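Local coordinates for protein Hydrogenase/urease maturation factor HypB (Helicobacter pylori, PDB 4LPS) that hydrolyses GTP slowly and uses this activity to help insert nickel into [NiFe]-hydrogenase, and is also required for urease maturation, at residues C106-A110 against C142-L148. Residues are numbered along the deposited sequence; the frame is centred on the assembly and turned at random.
Sequences CHLEA and CPSSYNL. With NI (nickel (II) ion), chain F.
Residues 107-109 run extended (phi/psi -163/164 at His107, -93/152 at Leu108, -126/157 at Glu109), while Cys142-Ser145 form a 3-10 turn, with Ser145 N donating to Cys142 O at 3.0 Å, before 146-148 continue as loop. The two segments run in the same direction, as the CA register indicates: His107-Pro143 5.0 Å, Glu109-Tyr146 6.1 Å, Ala110-Leu148 4.9 Å. No direct hydrogen bond crosses between them; metal, ring and apolar contacts and one bridging water make the join, burying 430 Å² in total. At one end Cys106 (chi1 p) and Cys142 (chi1 m) bring their SG atoms to 3.0 Å from each other, and nickel sits 2.2 Å from Cys106 SG and 2.1 Å from Cys142 SG. This is the metal site of the HypB G-domain, a P-loop GTPase: it links the loop after strand 97-101 to the one after strand 131-135, and the side chain of Pro143 is about 12 Å from the bound GDP. His107, thought to be an essential nickel ligand only in the nucleotide-free state, does not bind the metal in this GDP-bound structure; instead its ND1 donates to Cys106 SG (3.3 Å, 178°) and its NE2 to Glu109 OE1 (2.9 Å), a His-carboxylate pair. With chi1 p and chi2 -89°, its ring makes an offset stack on Tyr146 (m, chi2 88°), centroids 3.8 Å apart and planes at 10°. A water joins Glu109 OE1 (3.0 Å) to Tyr146 OH (3.2 Å). Farther along, Leu148 (m, t) puts CD2 3.5 Å from Ala110 N and CD1 4.2 Å from Leu108 CB; both leucines also touch Ile134 of strand 131-135, while Asn30 of helix 29-43 hydrogen-bonds Ala110 N and Asn147 O.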
loop_
_atom_site.group_PDB
_atom_site.type_symbol
_atom_site.label_atom_id
_atom_site.label_comp_id
_atom_site.label_asym_id
_atom_site.label_seq_id
_atom_site.Cartn_x
_atom_site.Cartn_y
_atom_site.Cartn_z
ATOM N N CYS A 106 10.840 6.272 -10.568
ATOM C CA CYS A 106 9.381 6.237 -10.600
ATOM C C CYS A 106 8.798 5.183 -9.672
ATOM O O CYS A 106 7.608 4.872 -9.742
ATOM C CB CYS A 106 8.904 5.972 -12.025
ATOM S SG CYS A 106 9.424 4.360 -12.675
ATOM N N HIS A 107 9.637 4.650 -8.795
ATOM C CA HIS A 107 9.275 3.486 -8.005
ATOM C C HIS A 107 10.224 3.344 -6.830
ATOM O O HIS A 107 11.295 3.954 -6.812
ATOM C CB HIS A 107 9.328 2.227 -8.869
ATOM C CG HIS A 107 10.699 1.926 -9.392
ATOM N ND1 HIS A 107 11.172 2.433 -10.582
ATOM C CD2 HIS A 107 11.711 1.194 -8.866
ATOM C CE1 HIS A 107 12.410 2.014 -10.775
ATOM N NE2 HIS A 107 12.760 1.262 -9.749
ATOM N N LEU A 108 9.834 2.540 -5.849
ATOM C CA LEU A 108 10.733 2.204 -4.759
ATOM C C LEU A 108 11.473 0.909 -5.064
ATOM O O LEU A 108 10.972 0.048 -5.790
ATOM C CB LEU A 108 9.965 2.085 -3.441
ATOM C CG LEU A 108 9.457 3.420 -2.891
ATOM C CD1 LEU A 108 8.689 3.229 -1.590
ATOM C CD2 LEU A 108 10.611 4.398 -2.702
ATOM N N GLU A 109 12.671 0.782 -4.506
ATOM C CA GLU A 109 13.423 -0.464 -4.570
ATOM C C GLU A 109 13.805 -0.892 -3.157
ATOM O O GLU A 109 13.863 -0.060 -2.250
ATOM C CB GLU A 109 14.660 -0.306 -5.458
ATOM C CG GLU A 109 14.325 -0.043 -6.919
ATOM C CD GLU A 109 15.544 0.310 -7.742
ATOM O OE1 GLU A 109 15.409 0.457 -8.976
ATOM O OE2 GLU A 109 16.635 0.452 -7.152
ATOM N N ALA A 110 14.054 -2.185 -2.973
ATOM C CA ALA A 110 14.305 -2.739 -1.644
ATOM C C ALA A 110 15.465 -2.056 -0.921
ATOM O O ALA A 110 15.408 -1.853 0.292
ATOM C CB ALA A 110 14.563 -4.232 -1.744
ATOM N N CYS A 142 5.638 0.830 -13.073
ATOM C CA CYS A 142 6.952 0.360 -12.626
ATOM C C CYS A 142 7.044 -0.262 -11.222
ATOM O O CYS A 142 7.833 -1.186 -11.025
ATOM C CB CYS A 142 7.952 1.514 -12.714
ATOM S SG CYS A 142 8.081 2.225 -14.367
ATOM N N PRO A 143 6.262 0.230 -10.239
ATOM C CA PRO A 143 6.402 -0.450 -8.944
ATOM C C PRO A 143 5.925 -1.907 -8.953
ATOM O O PRO A 143 6.261 -2.655 -8.037
ATOM C CB PRO A 143 5.540 0.403 -8.002
ATOM C CG PRO A 143 5.443 1.735 -8.669
ATOM C CD PRO A 143 5.417 1.434 -10.133
ATOM N N SER A 144 5.180 -2.307 -9.982
ATOM C CA SER A 144 4.749 -3.696 -10.117
ATOM C C SER A 144 5.906 -4.655 -10.411
ATOM O O SER A 144 5.730 -5.875 -10.385
ATOM C CB SER A 144 3.692 -3.818 -11.219
ATOM O OG SER A 144 4.271 -3.698 -12.506
ATOM N N SER A 145 7.084 -4.105 -10.694
ATOM C CA SER A 145 8.242 -4.915 -11.060
ATOM C C SER A 145 9.296 -5.012 -9.956
ATOM O O SER A 145 10.363 -5.587 -10.172
ATOM C CB SER A 145 8.892 -4.355 -12.325
ATOM O OG SER A 145 8.063 -4.557 -13.459
ATOM N N TYR A 146 9.010 -4.458 -8.779
ATOM C CA TYR A 146 9.999 -4.461 -7.701
ATOM C C TYR A 146 9.473 -4.999 -6.371
ATOM O O TYR A 146 8.743 -4.310 -5.655
ATOM C CB TYR A 146 10.559 -3.050 -7.502
ATOM C CG TYR A 146 11.280 -2.526 -8.720
ATOM C CD1 TYR A 146 10.594 -1.859 -9.726
ATOM C CD2 TYR A 146 12.645 -2.724 -8.878
ATOM C CE1 TYR A 146 11.247 -1.390 -10.847
ATOM C CE2 TYR A 146 13.310 -2.256 -9.995
ATOM C CZ TYR A 146 12.605 -1.592 -10.975
ATOM O OH TYR A 146 13.266 -1.124 -12.089
ATOM N N ASN A 147 9.837 -6.242 -6.062
ATOM C CA ASN A 147 9.579 -6.829 -4.749
ATOM C C ASN A 147 10.206 -5.975 -3.648
ATOM O O ASN A 147 11.383 -5.618 -3.730
ATOM C CB ASN A 147 10.131 -8.258 -4.684
ATOM C CG ASN A 147 9.517 -9.075 -3.560
ATOM O OD1 ASN A 147 9.158 -8.546 -2.506
ATOM N ND2 ASN A 147 9.409 -10.380 -3.778
ATOM N N LEU A 148 9.427 -5.642 -2.625
ATOM C CA LEU A 148 9.960 -4.896 -1.488
ATOM C C LEU A 148 9.957 -5.757 -0.228
ATOM O O LEU A 148 10.209 -5.266 0.874
ATOM C CB LEU A 148 9.155 -3.612 -1.262
ATOM C CG LEU A 148 9.111 -2.635 -2.444
ATOM C CD1 LEU A 148 8.201 -1.452 -2.148
ATOM C CD2 LEU A 148 10.512 -2.165 -2.802
HETATM NI NI NI F . 8.695 4.224 -14.782
HETATM O O HOH W 1 16.318 -0.448 -11.695
#